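Local structure of DNA polymerase sliding clamp C (Sulfolobus tokodaii, 3AIZ) at residues Ile142-Thr155 against Leu165-Leu178. The protein forms, with its partner subunits, a ring-shaped sliding clamp around DNA that tethers the polymerase catalytic subunit and other DNA-processing proteins to it. Residues are numbered along the deposited sequence; the frame is centred on the assembly and turned at random.
Sequences IIDEIEDIGGDSIT and LSANSDMGSSTIEL
Thr-155 and Ser-166 form a hydrogen-bonded pair where strand 153-155 runs antiparallel to strand 165-168. Thr-155 N lies 2.9 Å from Ser-166 O. The return bond, Ser-166 N to Thr-155 O, is 3.0 Å, and Asn-168 N donates to Ser-153 O. Helix 142-149 lies over the same sheet, 8.9 Å from the axis of strand 165-168 and inclined 23° to it; Gly-150, with positive phi, ends the helix and starts the turn into the strand.

Under the helix, Ile-146 lays CG2 on Ala-167 CB (3.6 Å) while its CD1 packs against Leu-165 CB, the two side chains crossing at about a right angle. Ile-142 splits its branches: CG2, anti to the backbone N, touches Ile-176 CD1 as the two side chains pass in opposite directions, and CD1 meets Leu-178 CG tip to tip at 3.6 Å. Ile-149 CD1 reaches Ser-174 CB. On the other face, Asn-168 ND2 donates to Thr-155 OG1 (2.7 Å), which lies 16° out of the amide plane, and, in a weak bond, to Ser-153 OG, also hydrogen-bonded to Glu-246 OE1.

In this helix-on-sheet packing of a PCNA clamp domain, Ile-143 and Ile-154 continue the core onto helix 199-203, Tyr-197 of strand 193-198 shares backbone hydrogen bonding with Ile-154, and Gly-172 to Thr-175 pair antiparallel with a strand of the neighbouring clamp B chain, carrying the sheet across the interface.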
loop_
_atom_site.group_PDB
_atom_site.type_symbol
_atom_site.label_atom_id
_atom_site.label_comp_id
_atom_site.label_asym_id
_atom_site.label_seq_id
_atom_site.Cartn_x
_atom_site.Cartn_y
_atom_site.Cartn_z
ATOM N N ILE C 142 11.427 12.658 17.089
ATOM C CA ILE C 142 12.138 13.602 16.237
ATOM C C ILE C 142 13.460 13.014 15.756
ATOM O O ILE C 142 13.866 13.225 14.614
ATOM C CB ILE C 142 12.396 14.928 16.976
ATOM C CG1 ILE C 142 11.066 15.604 17.315
ATOM C CG2 ILE C 142 13.275 15.849 16.141
ATOM C CD1 ILE C 142 11.216 16.929 18.024
ATOM N N ILE C 143 14.122 12.271 16.634
ATOM C CA ILE C 143 15.381 11.622 16.293
ATOM C C ILE C 143 15.187 10.565 15.206
ATOM O O ILE C 143 15.977 10.477 14.265
ATOM C CB ILE C 143 16.031 10.986 17.531
ATOM C CG1 ILE C 143 16.439 12.074 18.520
ATOM C CG2 ILE C 143 17.245 10.176 17.137
ATOM C CD1 ILE C 143 17.355 13.115 17.916
ATOM N N ASP C 144 14.132 9.767 15.342
ATOM C CA ASP C 144 13.790 8.771 14.330
ATOM C C ASP C 144 13.446 9.448 13.010
ATOM O O ASP C 144 13.806 8.963 11.937
ATOM C CB ASP C 144 12.619 7.903 14.796
ATOM C CG ASP C 144 13.032 6.873 15.831
ATOM O OD1 ASP C 144 14.205 6.442 15.806
ATOM O OD2 ASP C 144 12.183 6.491 16.664
ATOM N N GLU C 145 12.749 10.576 13.098
ATOM C CA GLU C 145 12.372 11.337 11.915
ATOM C C GLU C 145 13.608 11.909 11.226
ATOM O O GLU C 145 13.649 12.028 10.002
ATOM C CB GLU C 145 11.402 12.457 12.288
ATOM C CG GLU C 145 10.827 13.205 11.098
ATOM C CD GLU C 145 9.783 14.226 11.508
ATOM O OE1 GLU C 145 9.396 14.239 12.697
ATOM O OE2 GLU C 145 9.350 15.015 10.641
ATOM N N ILE C 146 14.614 12.259 12.022
ATOM C CA ILE C 146 15.869 12.770 11.484
ATOM C C ILE C 146 16.653 11.658 10.795
ATOM O O ILE C 146 17.339 11.894 9.801
ATOM C CB ILE C 146 16.737 13.423 12.577
ATOM C CG1 ILE C 146 16.103 14.737 13.039
ATOM C CG2 ILE C 146 18.147 13.676 12.066
ATOM C CD1 ILE C 146 16.941 15.500 14.038
ATOM N N GLU C 147 16.543 10.444 11.325
ATOM C CA GLU C 147 17.175 9.287 10.701
ATOM C C GLU C 147 16.556 9.019 9.333
ATOM O O GLU C 147 17.262 8.704 8.375
ATOM C CB GLU C 147 17.040 8.049 11.587
ATOM C CG GLU C 147 17.660 6.797 10.987
ATOM C CD GLU C 147 17.281 5.538 11.743
ATOM O OE1 GLU C 147 16.729 5.655 12.858
ATOM O OE2 GLU C 147 17.534 4.432 11.221
ATOM N N ASP C 148 15.234 9.142 9.250
ATOM C CA ASP C 148 14.530 8.979 7.983
ATOM C C ASP C 148 14.978 10.034 6.977
ATOM O O ASP C 148 15.186 9.732 5.803
ATOM C CB ASP C 148 13.014 9.046 8.188
ATOM C CG ASP C 148 12.446 7.765 8.773
ATOM O OD1 ASP C 148 13.146 6.730 8.742
ATOM O OD2 ASP C 148 11.294 7.791 9.259
ATOM N N ILE C 149 15.122 11.270 7.445
ATOM C CA ILE C 149 15.609 12.352 6.597
ATOM C C ILE C 149 16.988 12.002 6.052
ATOM O O ILE C 149 17.256 12.153 4.861
ATOM C CB ILE C 149 15.691 13.685 7.366
ATOM C CG1 ILE C 149 14.292 14.161 7.761
ATOM C CG2 ILE C 149 16.390 14.743 6.528
ATOM C CD1 ILE C 149 14.284 15.475 8.511
ATOM N N GLY C 150 17.856 11.526 6.937
ATOM C CA GLY C 150 19.198 11.133 6.554
ATOM C C GLY C 150 20.177 12.283 6.636
ATOM O O GLY C 150 19.783 13.444 6.748
ATOM N N GLY C 151 21.464 11.958 6.579
ATOM C CA GLY C 151 22.505 12.964 6.643
ATOM C C GLY C 151 23.751 12.442 7.327
ATOM O O GLY C 151 23.752 11.345 7.887
ATOM N N ASP C 152 24.814 13.236 7.283
ATOM C CA ASP C 152 26.086 12.846 7.875
ATOM C C ASP C 152 26.238 13.408 9.283
ATOM O O ASP C 152 27.009 12.885 10.087
ATOM C CB ASP C 152 27.245 13.321 6.997
ATOM C CG ASP C 152 27.199 12.727 5.600
ATOM O OD1 ASP C 152 26.641 11.620 5.437
ATOM O OD2 ASP C 152 27.724 13.368 4.664
ATOM N N SER C 153 25.491 14.467 9.579
ATOM C CA SER C 153 25.624 15.157 10.856
ATOM C C SER C 153 24.336 15.856 11.279
ATOM O O SER C 153 23.462 16.121 10.456
ATOM C CB SER C 153 26.760 16.178 10.781
ATOM O OG SER C 153 26.514 17.139 9.767
ATOM N N ILE C 154 24.227 16.149 12.570
ATOM C CA ILE C 154 23.089 16.886 13.099
ATOM C C ILE C 154 23.571 18.126 13.840
ATOM O O ILE C 154 24.241 18.017 14.868
ATOM C CB ILE C 154 22.266 16.035 14.081
ATOM C CG1 ILE C 154 21.766 14.760 13.402
ATOM C CG2 ILE C 154 21.102 16.841 14.638
ATOM C CD1 ILE C 154 20.937 13.880 14.309
ATOM N N THR C 155 23.237 19.302 13.318
ATOM C CA THR C 155 23.589 20.547 13.988
ATOM C C THR C 155 22.633 20.832 15.138
ATOM O O THR C 155 21.429 20.997 14.929
ATOM C CB THR C 155 23.579 21.749 13.024
ATOM O OG1 THR C 155 24.693 21.661 12.129
ATOM C CG2 THR C 155 23.676 23.050 13.803
ATOM N N LEU C 165 17.322 21.391 15.698
ATOM C CA LEU C 165 18.060 20.240 15.192
ATOM C C LEU C 165 18.046 20.229 13.670
ATOM O O LEU C 165 16.994 20.082 13.052
ATOM C CB LEU C 165 17.464 18.939 15.729
ATOM C CG LEU C 165 17.262 18.867 17.242
ATOM C CD1 LEU C 165 16.804 17.477 17.644
ATOM C CD2 LEU C 165 18.540 19.240 17.971
ATOM N N SER C 166 19.219 20.385 13.068
ATOM C CA SER C 166 19.328 20.409 11.617
ATOM C C SER C 166 20.017 19.159 11.086
ATOM O O SER C 166 21.225 18.992 11.245
ATOM C CB SER C 166 20.088 21.655 11.158
ATOM O OG SER C 166 19.421 22.836 11.563
ATOM N N ALA C 167 19.240 18.284 10.456
ATOM C CA ALA C 167 19.788 17.102 9.806
ATOM C C ALA C 167 20.572 17.513 8.564
ATOM O O ALA C 167 19.999 17.714 7.496
ATOM C CB ALA C 167 18.676 16.136 9.439
ATOM N N ASN C 168 21.886 17.637 8.715
ATOM C CA ASN C 168 22.743 18.123 7.641
ATOM C C ASN C 168 23.070 17.064 6.600
ATOM O O ASN C 168 23.950 16.229 6.803
ATOM C CB ASN C 168 24.039 18.691 8.214
ATOM C CG ASN C 168 23.791 19.771 9.237
ATOM O OD1 ASN C 168 23.090 20.748 8.969
ATOM N ND2 ASN C 168 24.364 19.603 10.423
ATOM N N SER C 169 22.359 17.109 5.480
ATOM C CA SER C 169 22.646 16.229 4.360
ATOM C C SER C 169 23.833 16.786 3.590
ATOM O O SER C 169 24.671 17.493 4.151
ATOM C CB SER C 169 21.426 16.123 3.448
ATOM O OG SER C 169 20.261 15.822 4.198
ATOM N N ASP C 170 23.908 16.472 2.303
ATOM C CA ASP C 170 24.976 17.002 1.467
ATOM C C ASP C 170 24.473 18.195 0.659
ATOM O O ASP C 170 23.567 18.059 -0.167
ATOM C CB ASP C 170 25.522 15.916 0.538
ATOM C CG ASP C 170 26.825 16.318 -0.120
ATOM O OD1 ASP C 170 27.381 17.373 0.255
ATOM O OD2 ASP C 170 27.298 15.578 -1.009
ATOM N N MET C 171 25.061 19.361 0.914
ATOM C CA MET C 171 24.680 20.598 0.233
ATOM C C MET C 171 23.307 21.113 0.668
ATOM O O MET C 171 22.800 22.084 0.112
ATOM C CB MET C 171 24.719 20.420 -1.289
ATOM C CG MET C 171 26.099 20.115 -1.863
ATOM S SD MET C 171 27.160 21.565 -2.058
ATOM C CE MET C 171 27.684 21.862 -0.369
ATOM N N GLY C 172 22.713 20.462 1.663
ATOM C CA GLY C 172 21.408 20.863 2.160
ATOM C C GLY C 172 21.134 20.347 3.559
ATOM O O GLY C 172 21.958 19.640 4.136
ATOM N N SER C 173 19.974 20.700 4.107
ATOM C CA SER C 173 19.602 20.265 5.449
ATOM C C SER C 173 18.126 20.511 5.753
ATOM O O SER C 173 17.475 21.328 5.104
ATOM C CB SER C 173 20.467 20.968 6.498
ATOM O OG SER C 173 20.220 22.362 6.511
ATOM N N SER C 174 17.609 19.793 6.745
ATOM C CA SER C 174 16.243 19.987 7.214
ATOM C C SER C 174 16.246 20.207 8.723
ATOM O O SER C 174 16.811 19.415 9.472
ATOM C CB SER C 174 15.369 18.783 6.854
ATOM O OG SER C 174 15.264 18.629 5.449
ATOM N N THR C 175 15.607 21.286 9.164
ATOM C CA THR C 175 15.650 21.680 10.566
ATOM C C THR C 175 14.314 21.477 11.269
ATOM O O THR C 175 13.253 21.672 10.679
ATOM C CB THR C 175 16.064 23.156 10.716
ATOM O OG1 THR C 175 17.297 23.381 10.024
ATOM C CG2 THR C 175 16.232 23.520 12.182
ATOM N N ILE C 176 14.376 21.084 12.536
ATOM C CA ILE C 176 13.185 20.940 13.358
ATOM C C ILE C 176 13.333 21.767 14.629
ATOM O O ILE C 176 14.341 21.671 15.328
ATOM C CB ILE C 176 12.930 19.468 13.733
ATOM C CG1 ILE C 176 12.898 18.599 12.472
ATOM C CG2 ILE C 176 11.633 19.336 14.517
ATOM C CD1 ILE C 176 12.582 17.141 12.734
ATOM N N GLU C 177 12.330 22.585 14.920
ATOM C CA GLU C 177 12.362 23.447 16.094
ATOM C C GLU C 177 11.739 22.773 17.311
ATOM O O GLU C 177 10.634 22.235 17.236
ATOM C CB GLU C 177 11.636 24.763 15.810
ATOM C CG GLU C 177 11.375 25.606 17.047
ATOM C CD GLU C 177 10.459 26.783 16.768
ATOM O OE1 GLU C 177 10.188 27.064 15.581
ATOM O OE2 GLU C 177 10.007 27.427 17.740
ATOM N N LEU C 178 12.457 22.805 18.427
ATOM C CA LEU C 178 11.924 22.334 19.698
ATOM C C LEU C 178 11.910 23.491 20.686
ATOM O O LEU C 178 12.897 24.212 20.820
ATOM C CB LEU C 178 12.763 21.185 20.262
ATOM C CG LEU C 178 12.790 19.850 19.519
ATOM C CD1 LEU C 178 13.591 19.955 18.232
ATOM C CD2 LEU C 178 13.373 18.773 20.417
#